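Local coordinates for uncharacterized protein (Bacteroides caccae, PDB 4L7A) that is of unknown function but is probably a zinc-dependent metallopeptidase that cleaves peptide bonds, at residues Q174-K177 with P183-F186; G185-Y190 with A212-V217; N216-A221 with P227-K232. One frame throughout, in Å; residues are numbered along the deposited sequence.

Contact 1 (Q174-K177 with P183-F186); sequences QNRK and PLGF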
loop_
_atom_site.group_PDB
_atom_site.type_symbol
_atom_site.label_atom_id
_atom_site.label_comp_id
_atom_site.label_asym_id
_atom_site.label_seq_id
_atom_site.Cartn_x
_atom_site.Cartn_y
_atom_site.Cartn_z
ATOM N N GLN A 174 -12.689 -12.951 -9.790
ATOM C CA GLN A 174 -11.540 -13.802 -9.537
ATOM C C GLN A 174 -11.397 -14.961 -10.542
ATOM O O GLN A 174 -10.378 -15.605 -10.559
ATOM C CB GLN A 174 -11.568 -14.330 -8.099
ATOM C CG GLN A 174 -12.622 -15.399 -7.779
ATOM C CD GLN A 174 -13.979 -14.840 -7.376
ATOM O OE1 GLN A 174 -14.317 -13.664 -7.602
ATOM N NE2 GLN A 174 -14.793 -15.715 -6.753
ATOM N N ASN A 175 -12.390 -15.192 -11.386
ATOM C CA ASN A 175 -12.315 -16.258 -12.404
ATOM C C ASN A 175 -11.789 -15.808 -13.753
ATOM O O ASN A 175 -11.810 -16.575 -14.697
ATOM C CB ASN A 175 -13.683 -16.906 -12.588
ATOM C CG ASN A 175 -14.241 -17.437 -11.276
ATOM O OD1 ASN A 175 -15.406 -17.174 -10.930
ATOM N ND2 ASN A 175 -13.405 -18.142 -10.513
ATOM N N ARG A 176 -11.306 -14.569 -13.841
ATOM C CA ARG A 176 -10.714 -14.047 -15.058
ATOM C C ARG A 176 -9.286 -13.747 -14.773
ATOM O O ARG A 176 -8.983 -13.055 -13.808
ATOM C CB ARG A 176 -11.428 -12.769 -15.506
ATOM C CG ARG A 176 -12.913 -12.964 -15.907
ATOM C CD ARG A 176 -13.478 -11.751 -16.597
ATOM N NE ARG A 176 -13.518 -10.560 -15.760
ATOM C CZ ARG A 176 -14.093 -9.415 -16.137
ATOM N NH1 ARG A 176 -14.638 -9.317 -17.337
ATOM N NH2 ARG A 176 -14.137 -8.375 -15.319
ATOM N N LYS A 177 -8.389 -14.231 -15.619
ATOM C CA LYS A 177 -6.964 -13.985 -15.437
ATOM C C LYS A 177 -6.552 -12.696 -16.131
ATOM O O LYS A 177 -7.330 -12.126 -16.883
ATOM C CB LYS A 177 -6.144 -15.150 -16.015
ATOM C CG LYS A 177 -6.325 -16.469 -15.302
ATOM C CD LYS A 177 -5.131 -17.378 -15.645
ATOM C CE LYS A 177 -4.595 -18.100 -14.456
ATOM N NZ LYS A 177 -5.060 -19.499 -14.567
ATOM N N PRO A 183 -7.069 -6.917 -21.987
ATOM C CA PRO A 183 -7.649 -6.431 -23.254
ATOM C C PRO A 183 -8.933 -5.642 -23.085
ATOM O O PRO A 183 -9.320 -4.923 -24.010
ATOM C CB PRO A 183 -7.915 -7.722 -24.062
ATOM C CG PRO A 183 -6.919 -8.655 -23.603
ATOM C CD PRO A 183 -6.793 -8.353 -22.085
ATOM N N LEU A 184 -9.563 -5.768 -21.924
ATOM C CA LEU A 184 -10.778 -5.005 -21.605
ATOM C C LEU A 184 -10.454 -3.722 -20.840
ATOM O O LEU A 184 -11.359 -2.991 -20.454
ATOM C CB LEU A 184 -11.759 -5.847 -20.754
ATOM C CG LEU A 184 -12.023 -7.260 -21.231
ATOM C CD1 LEU A 184 -12.857 -7.997 -20.196
ATOM C CD2 LEU A 184 -12.712 -7.319 -22.595
ATOM N N GLY A 185 -9.178 -3.431 -20.620
ATOM C CA GLY A 185 -8.789 -2.202 -19.947
ATOM C C GLY A 185 -8.691 -2.317 -18.435
ATOM O O GLY A 185 -8.808 -1.335 -17.721
ATOM N N PHE A 186 -8.509 -3.530 -17.930
ATOM C CA PHE A 186 -8.364 -3.753 -16.482
ATOM C C PHE A 186 -6.929 -4.126 -16.182
ATOM O O PHE A 186 -6.392 -5.091 -16.790
ATOM C CB PHE A 186 -9.287 -4.894 -16.028
ATOM C CG PHE A 186 -10.766 -4.585 -16.194
ATOM C CD1 PHE A 186 -11.296 -3.385 -15.715
ATOM C CD2 PHE A 186 -11.600 -5.458 -16.832
ATOM C CE1 PHE A 186 -12.620 -3.092 -15.868
ATOM C CE2 PHE A 186 -12.935 -5.159 -16.987
ATOM C CZ PHE A 186 -13.437 -3.972 -16.537
#

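Contact 2 (G185-Y190 with A212-V217); sequences GFVTPY and AQWENV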
loop_
_atom_site.group_PDB
_atom_site.type_symbol
_atom_site.label_atom_id
_atom_site.label_comp_id
_atom_site.label_asym_id
_atom_site.label_seq_id
_atom_site.Cartn_x
_atom_site.Cartn_y
_atom_site.Cartn_z
ATOM N N GLY A 185 -9.178 -3.431 -20.620
ATOM C CA GLY A 185 -8.789 -2.202 -19.947
ATOM C C GLY A 185 -8.691 -2.317 -18.435
ATOM O O GLY A 185 -8.808 -1.335 -17.721
ATOM N N PHE A 186 -8.509 -3.530 -17.930
ATOM C CA PHE A 186 -8.364 -3.753 -16.482
ATOM C C PHE A 186 -6.929 -4.126 -16.182
ATOM O O PHE A 186 -6.392 -5.091 -16.790
ATOM C CB PHE A 186 -9.287 -4.894 -16.028
ATOM C CG PHE A 186 -10.766 -4.585 -16.194
ATOM C CD1 PHE A 186 -11.296 -3.385 -15.715
ATOM C CD2 PHE A 186 -11.600 -5.458 -16.832
ATOM C CE1 PHE A 186 -12.620 -3.092 -15.868
ATOM C CE2 PHE A 186 -12.935 -5.159 -16.987
ATOM C CZ PHE A 186 -13.437 -3.972 -16.537
ATOM N N VAL A 187 -6.303 -3.384 -15.258
ATOM C CA VAL A 187 -4.924 -3.640 -14.891
ATOM C C VAL A 187 -4.684 -4.907 -14.076
ATOM O O VAL A 187 -3.570 -5.401 -14.049
ATOM C CB VAL A 187 -4.247 -2.435 -14.180
ATOM C CG1 VAL A 187 -4.064 -1.263 -15.165
ATOM C CG2 VAL A 187 -5.024 -1.967 -12.914
ATOM N N THR A 188 -5.715 -5.421 -13.421
ATOM C CA THR A 188 -5.673 -6.659 -12.668
ATOM C C THR A 188 -7.055 -7.276 -12.716
ATOM O O THR A 188 -8.030 -6.602 -13.023
ATOM C CB THR A 188 -5.382 -6.401 -11.149
ATOM O OG1 THR A 188 -6.376 -5.538 -10.577
ATOM C CG2 THR A 188 -4.051 -5.829 -10.948
ATOM N N PRO A 189 -7.180 -8.544 -12.362
ATOM C CA PRO A 189 -8.536 -9.136 -12.254
ATOM C C PRO A 189 -9.435 -8.378 -11.321
ATOM O O PRO A 189 -10.597 -8.132 -11.653
ATOM C CB PRO A 189 -8.255 -10.522 -11.675
ATOM C CG PRO A 189 -6.914 -10.875 -12.283
ATOM C CD PRO A 189 -6.127 -9.562 -12.260
ATOM N N TYR A 190 -8.910 -7.980 -10.159
ATOM C CA TYR A 190 -9.694 -7.221 -9.171
ATOM C C TYR A 190 -10.196 -5.867 -9.662
ATOM O O TYR A 190 -11.288 -5.429 -9.299
ATOM C CB TYR A 190 -8.853 -7.030 -7.898
ATOM C CG TYR A 190 -9.627 -6.559 -6.723
ATOM C CD1 TYR A 190 -10.772 -7.194 -6.329
ATOM C CD2 TYR A 190 -9.165 -5.558 -5.938
ATOM C CE1 TYR A 190 -11.467 -6.775 -5.217
ATOM C CE2 TYR A 190 -9.880 -5.126 -4.815
ATOM C CZ TYR A 190 -10.979 -5.732 -4.463
ATOM O OH TYR A 190 -11.659 -5.318 -3.332
ATOM N N ALA A 212 8.814 -2.073 -16.313
ATOM C CA ALA A 212 8.720 -3.291 -17.112
ATOM C C ALA A 212 7.406 -4.050 -16.827
ATOM O O ALA A 212 6.765 -4.624 -17.723
ATOM C CB ALA A 212 9.920 -4.186 -16.862
ATOM N N GLN A 213 6.990 -4.033 -15.580
ATOM C CA GLN A 213 5.765 -4.712 -15.186
ATOM C C GLN A 213 4.533 -3.992 -15.768
ATOM O O GLN A 213 3.580 -4.604 -16.223
ATOM C CB GLN A 213 5.678 -4.793 -13.643
ATOM C CG GLN A 213 4.485 -5.590 -13.183
ATOM C CD GLN A 213 4.415 -5.806 -11.667
ATOM O OE1 GLN A 213 5.230 -5.325 -10.865
ATOM N NE2 GLN A 213 3.440 -6.554 -11.291
ATOM N N TRP A 214 4.564 -2.676 -15.725
ATOM C CA TRP A 214 3.474 -1.863 -16.281
ATOM C C TRP A 214 3.361 -2.086 -17.776
ATOM O O TRP A 214 2.280 -2.331 -18.301
ATOM C CB TRP A 214 3.681 -0.368 -15.954
ATOM C CG TRP A 214 2.593 0.511 -16.509
ATOM C CD1 TRP A 214 2.607 1.147 -17.711
ATOM C CD2 TRP A 214 1.312 0.794 -15.929
ATOM N NE1 TRP A 214 1.421 1.833 -17.892
ATOM C CE2 TRP A 214 0.617 1.636 -16.817
ATOM C CE3 TRP A 214 0.696 0.447 -14.731
ATOM C CZ2 TRP A 214 -0.672 2.139 -16.542
ATOM C CZ3 TRP A 214 -0.595 0.941 -14.461
ATOM C CH2 TRP A 214 -1.255 1.756 -15.364
ATOM N N GLU A 215 4.478 -2.035 -18.446
ATOM C CA GLU A 215 4.539 -2.315 -19.892
ATOM C C GLU A 215 4.093 -3.722 -20.210
ATOM O O GLU A 215 3.466 -3.949 -21.228
ATOM C CB GLU A 215 5.972 -2.118 -20.438
ATOM C CG GLU A 215 6.395 -0.656 -20.588
ATOM C CD GLU A 215 5.359 0.225 -21.331
ATOM O OE1 GLU A 215 4.790 -0.196 -22.378
ATOM O OE2 GLU A 215 5.087 1.357 -20.854
ATOM N N ASN A 216 4.390 -4.682 -19.351
ATOM C CA ASN A 216 3.913 -6.012 -19.626
ATOM C C ASN A 216 2.365 -6.033 -19.627
ATOM O O ASN A 216 1.720 -6.711 -20.445
ATOM C CB ASN A 216 4.451 -7.005 -18.611
ATOM C CG ASN A 216 4.047 -8.407 -18.953
ATOM O OD1 ASN A 216 4.363 -8.906 -20.033
ATOM N ND2 ASN A 216 3.331 -9.049 -18.070
ATOM N N VAL A 217 1.749 -5.291 -18.693
ATOM C CA VAL A 217 0.287 -5.212 -18.678
ATOM C C VAL A 217 -0.220 -4.604 -19.971
ATOM O O VAL A 217 -1.164 -5.098 -20.551
ATOM C CB VAL A 217 -0.253 -4.427 -17.439
ATOM C CG1 VAL A 217 -1.753 -4.228 -17.530
ATOM C CG2 VAL A 217 0.075 -5.177 -16.141
#

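Contact 3 (N216-A221 with P227-K232); sequences NVMTLA and PIIDQK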
loop_
_atom_site.group_PDB
_atom_site.type_symbol
_atom_site.label_atom_id
_atom_site.label_comp_id
_atom_site.label_asym_id
_atom_site.label_seq_id
_atom_site.Cartn_x
_atom_site.Cartn_y
_atom_site.Cartn_z
ATOM N N ASN A 216 4.390 -4.682 -19.351
ATOM C CA ASN A 216 3.913 -6.012 -19.626
ATOM C C ASN A 216 2.365 -6.033 -19.627
ATOM O O ASN A 216 1.720 -6.711 -20.445
ATOM C CB ASN A 216 4.451 -7.005 -18.611
ATOM C CG ASN A 216 4.047 -8.407 -18.953
ATOM O OD1 ASN A 216 4.363 -8.906 -20.033
ATOM N ND2 ASN A 216 3.331 -9.049 -18.070
ATOM N N VAL A 217 1.749 -5.291 -18.693
ATOM C CA VAL A 217 0.287 -5.212 -18.678
ATOM C C VAL A 217 -0.220 -4.604 -19.971
ATOM O O VAL A 217 -1.164 -5.098 -20.551
ATOM C CB VAL A 217 -0.253 -4.427 -17.439
ATOM C CG1 VAL A 217 -1.753 -4.228 -17.530
ATOM C CG2 VAL A 217 0.075 -5.177 -16.141
HETATM N N MSE A 218 0.411 -3.512 -20.421
HETATM C CA MSE A 218 0.053 -2.884 -21.684
HETATM C C MSE A 218 0.210 -3.849 -22.855
HETATM O O MSE A 218 -0.633 -3.894 -23.740
HETATM C CB MSE A 218 0.929 -1.644 -21.952
HETATM C CG MSE A 218 0.840 -0.597 -20.923
HETATM SE SE MSE A 218 -1.002 0.118 -20.633
HETATM C CE MSE A 218 -0.911 1.521 -22.042
ATOM N N THR A 219 1.289 -4.625 -22.874
ATOM C CA THR A 219 1.452 -5.637 -23.894
ATOM C C THR A 219 0.274 -6.630 -23.881
ATOM O O THR A 219 -0.269 -6.922 -24.920
ATOM C CB THR A 219 2.766 -6.395 -23.696
ATOM O OG1 THR A 219 3.819 -5.468 -23.810
ATOM C CG2 THR A 219 2.969 -7.458 -24.729
ATOM N N LEU A 220 -0.099 -7.149 -22.710
ATOM C CA LEU A 220 -1.207 -8.101 -22.638
ATOM C C LEU A 220 -2.503 -7.403 -22.990
ATOM O O LEU A 220 -3.428 -8.022 -23.486
ATOM C CB LEU A 220 -1.342 -8.717 -21.263
ATOM C CG LEU A 220 -0.245 -9.663 -20.814
ATOM C CD1 LEU A 220 -0.326 -9.983 -19.339
ATOM C CD2 LEU A 220 -0.289 -10.957 -21.643
ATOM N N ALA A 221 -2.570 -6.108 -22.773
ATOM C CA ALA A 221 -3.778 -5.375 -23.159
ATOM C C ALA A 221 -3.988 -5.263 -24.675
ATOM O O ALA A 221 -5.151 -5.221 -25.150
ATOM C CB ALA A 221 -3.780 -4.009 -22.519
ATOM N N PRO A 227 -5.447 1.564 -25.255
ATOM C CA PRO A 227 -6.109 2.863 -25.204
ATOM C C PRO A 227 -7.069 3.008 -24.018
ATOM O O PRO A 227 -7.260 4.131 -23.550
ATOM C CB PRO A 227 -6.916 2.908 -26.511
ATOM C CG PRO A 227 -6.382 1.852 -27.358
ATOM C CD PRO A 227 -5.804 0.817 -26.473
ATOM N N ILE A 228 -7.708 1.908 -23.588
ATOM C CA ILE A 228 -8.610 1.970 -22.468
ATOM C C ILE A 228 -7.844 2.251 -21.132
ATOM O O ILE A 228 -8.248 3.110 -20.338
ATOM C CB ILE A 228 -9.455 0.715 -22.370
ATOM C CG1 ILE A 228 -10.333 0.553 -23.623
ATOM C CG2 ILE A 228 -10.381 0.850 -21.204
ATOM C CD1 ILE A 228 -10.902 -0.869 -23.813
ATOM N N ILE A 229 -6.737 1.549 -20.932
ATOM C CA ILE A 229 -5.879 1.783 -19.792
ATOM C C ILE A 229 -5.294 3.200 -19.842
ATOM O O ILE A 229 -5.284 3.897 -18.804
ATOM C CB ILE A 229 -4.818 0.749 -19.662
ATOM C CG1 ILE A 229 -5.470 -0.585 -19.353
ATOM C CG2 ILE A 229 -3.862 1.078 -18.504
ATOM C CD1 ILE A 229 -4.546 -1.759 -19.456
ATOM N N ASP A 230 -4.857 3.633 -21.029
ATOM C CA ASP A 230 -4.357 4.984 -21.198
ATOM C C ASP A 230 -5.401 6.038 -20.779
ATOM O O ASP A 230 -5.095 6.971 -20.055
ATOM C CB ASP A 230 -3.918 5.224 -22.653
ATOM C CG ASP A 230 -2.605 4.475 -23.000
ATOM O OD1 ASP A 230 -1.773 4.282 -22.079
ATOM O OD2 ASP A 230 -2.412 4.114 -24.185
ATOM N N GLN A 231 -6.641 5.847 -21.190
ATOM C CA GLN A 231 -7.689 6.800 -20.852
ATOM C C GLN A 231 -7.952 6.859 -19.325
ATOM O O GLN A 231 -8.096 7.949 -18.748
ATOM C CB GLN A 231 -8.957 6.412 -21.602
ATOM C CG GLN A 231 -10.106 7.313 -21.308
ATOM C CD GLN A 231 -11.354 6.877 -22.039
ATOM O OE1 GLN A 231 -11.351 5.916 -22.783
ATOM N NE2 GLN A 231 -12.414 7.611 -21.846
ATOM N N LYS A 232 -8.022 5.686 -18.688
ATOM C CA LYS A 232 -8.197 5.593 -17.242
ATOM C C LYS A 232 -7.071 6.267 -16.489
ATOM O O LYS A 232 -7.293 7.087 -15.553
ATOM C CB LYS A 232 -8.298 4.111 -16.808
ATOM C CG LYS A 232 -9.593 3.488 -17.257
ATOM C CD LYS A 232 -9.677 2.003 -16.886
ATOM C CE LYS A 232 -11.027 1.461 -17.190
ATOM N NZ LYS A 232 -11.118 -0.043 -16.921
#

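Contact 1 (Q174-K177 with P183-F186)
Arg176 reaches from one end of the short helix 178-181 toward the residues that follow it, touching Leu184 and Phe186 with the two ends of its guanidinium group. The helix is bracketed by these two segments: Lys177 occupies its N-cap position, and a Schellman motif closes its other end, with Phe186 N bound to Val181 O and Gly185 N to Ala182 O. Gly185 is the C-prime residue of that motif. Its phi of 90° would press a side chain against the preceding carbonyl oxygen, which is why glycine belongs there.

The side chain of Arg176 starts toward the 183-186 segment at CB. With CG placed beside the backbone N, the methylenes span the distance without touching Leu184 or Phe186, and the bend at chi3 (-63°) turns the guanidinium toward those two residues. The side chain also touches Thr169 and Val181. An arginine suits the place because it is long enough to span the gap and ends in a flat cation. At the tip, NH2 approaches Phe186 CE2 at 3.8 Å, the guanidinium and ring planes being 50° apart, so the two groups do not stack. NH1 is hydrogen-bonded to Asn167 O, and that same nitrogen lies 3.6 Å from Leu184 CD1.

Contact 2 (G185-Y190 with A212-V217)
Val187 packs its CG1 methyl against Trp214 and Val217, and nearly all of the contact rests on these three residues. The more closely packed part is the meeting of the two valines. Val217 faces the loop directly, and its CG1 lies 4.4 Å from Val187 CG1 and 4.1 Å from Val187 O. The backbones are also nearest here, with 6.6 Å between the CA atoms of Val187 and Val217. One turn earlier, on the six-membered ring of the indole, Val187 CG1 lies 4.1 Å from Trp214 CH2. Trp214 gets there because its CG is anti to the backbone N (chi1 180°), which swings the long ring system off the helix and toward the loop.

The loop 185-190, which leads from helix 178-181 to helix 195-208, is thus docked on the early turns of helix 211-244, within the helical part of this putative peptidase. Val187 also touches Cys205 and Ile229, so a small branched side chain is inserted between two helices. A compact, rigid residue fits such a buried site, while the broad indole of Trp214 extends the apolar surface and meets Phe206 edge-to-face.

Toward solvent the packing gives out. Glu215 and Asn216 lie on the exposed side of the helix, where polar residues suit water. Thr188, beside Val187, is partly exposed, and its OG1 is hydrogen-bonded to Glu201 OE1 and Ala191 N.

Contact 3 (N216-A221 with P227-K232)
Ile229 faces Met218, Val217 and Ala221 across a sharp bend in a single helix. The second segment begins at Pro227, which follows the turn; lacking an N-H, it makes no bond to the turn before, which suits the kink there. Ile228 comes next and directs its apolar side chain to other neighbours, Ile163 and Ser164.

Ile229 and Met218 share most of the contact. The CG2 of Ile229, anti to the backbone N, lies 3.7 Å from the SE atom of Met218, a selenomethionine whose chain, bent at chi2 and chi3, slides past the isoleucine in the opposite direction. The other branch extends from CG1, and its CD1 comes 3.9 Å from Ala221 CB and 4.2 Å from Val217 CG1. A branched residue suits the position because its two arms reach different parts of the facing turns, and the small Ala221 lets that arm come close. Helix 211-244 here bends back sharply, so that two parts of it pack against each other, the short segments running at 133° with axes 10.2 Å apart at their nearest.

Asp230 sits at the exposed margin beside the Met218 methyl, an approach modelled too closely to interpret. Lys232, further along, turns to other partners: its NZ forms a salt bridge with Asp198 OD2 and hydrogen bonds to Ser164 OG and Gly185 O.

Overall arrangement
The three contacts form one packed cluster, their centres about 9 Å (contacts 1 and 2), 12 Å (1 and 3) and 7 Å (2 and 3) apart. The loop after helix 178-181 joins contacts 1 and 2 through Gly185 and Phe186, whereas helix 211-244 joins contacts 2 and 3 through Asn216 and Val217. The loop is tied to contact 3 by the hydrogen bond from Lys232 NZ to Gly185 O, at 2.8 Å, while Gly185 CA packs 3.7 Å from Ile228 CG2. The centres lie about 17 to 22 Å from the centre of the chain, on the same side of it; the putative zinc site is probably on helix 131-153, which carries an HExxH sequence.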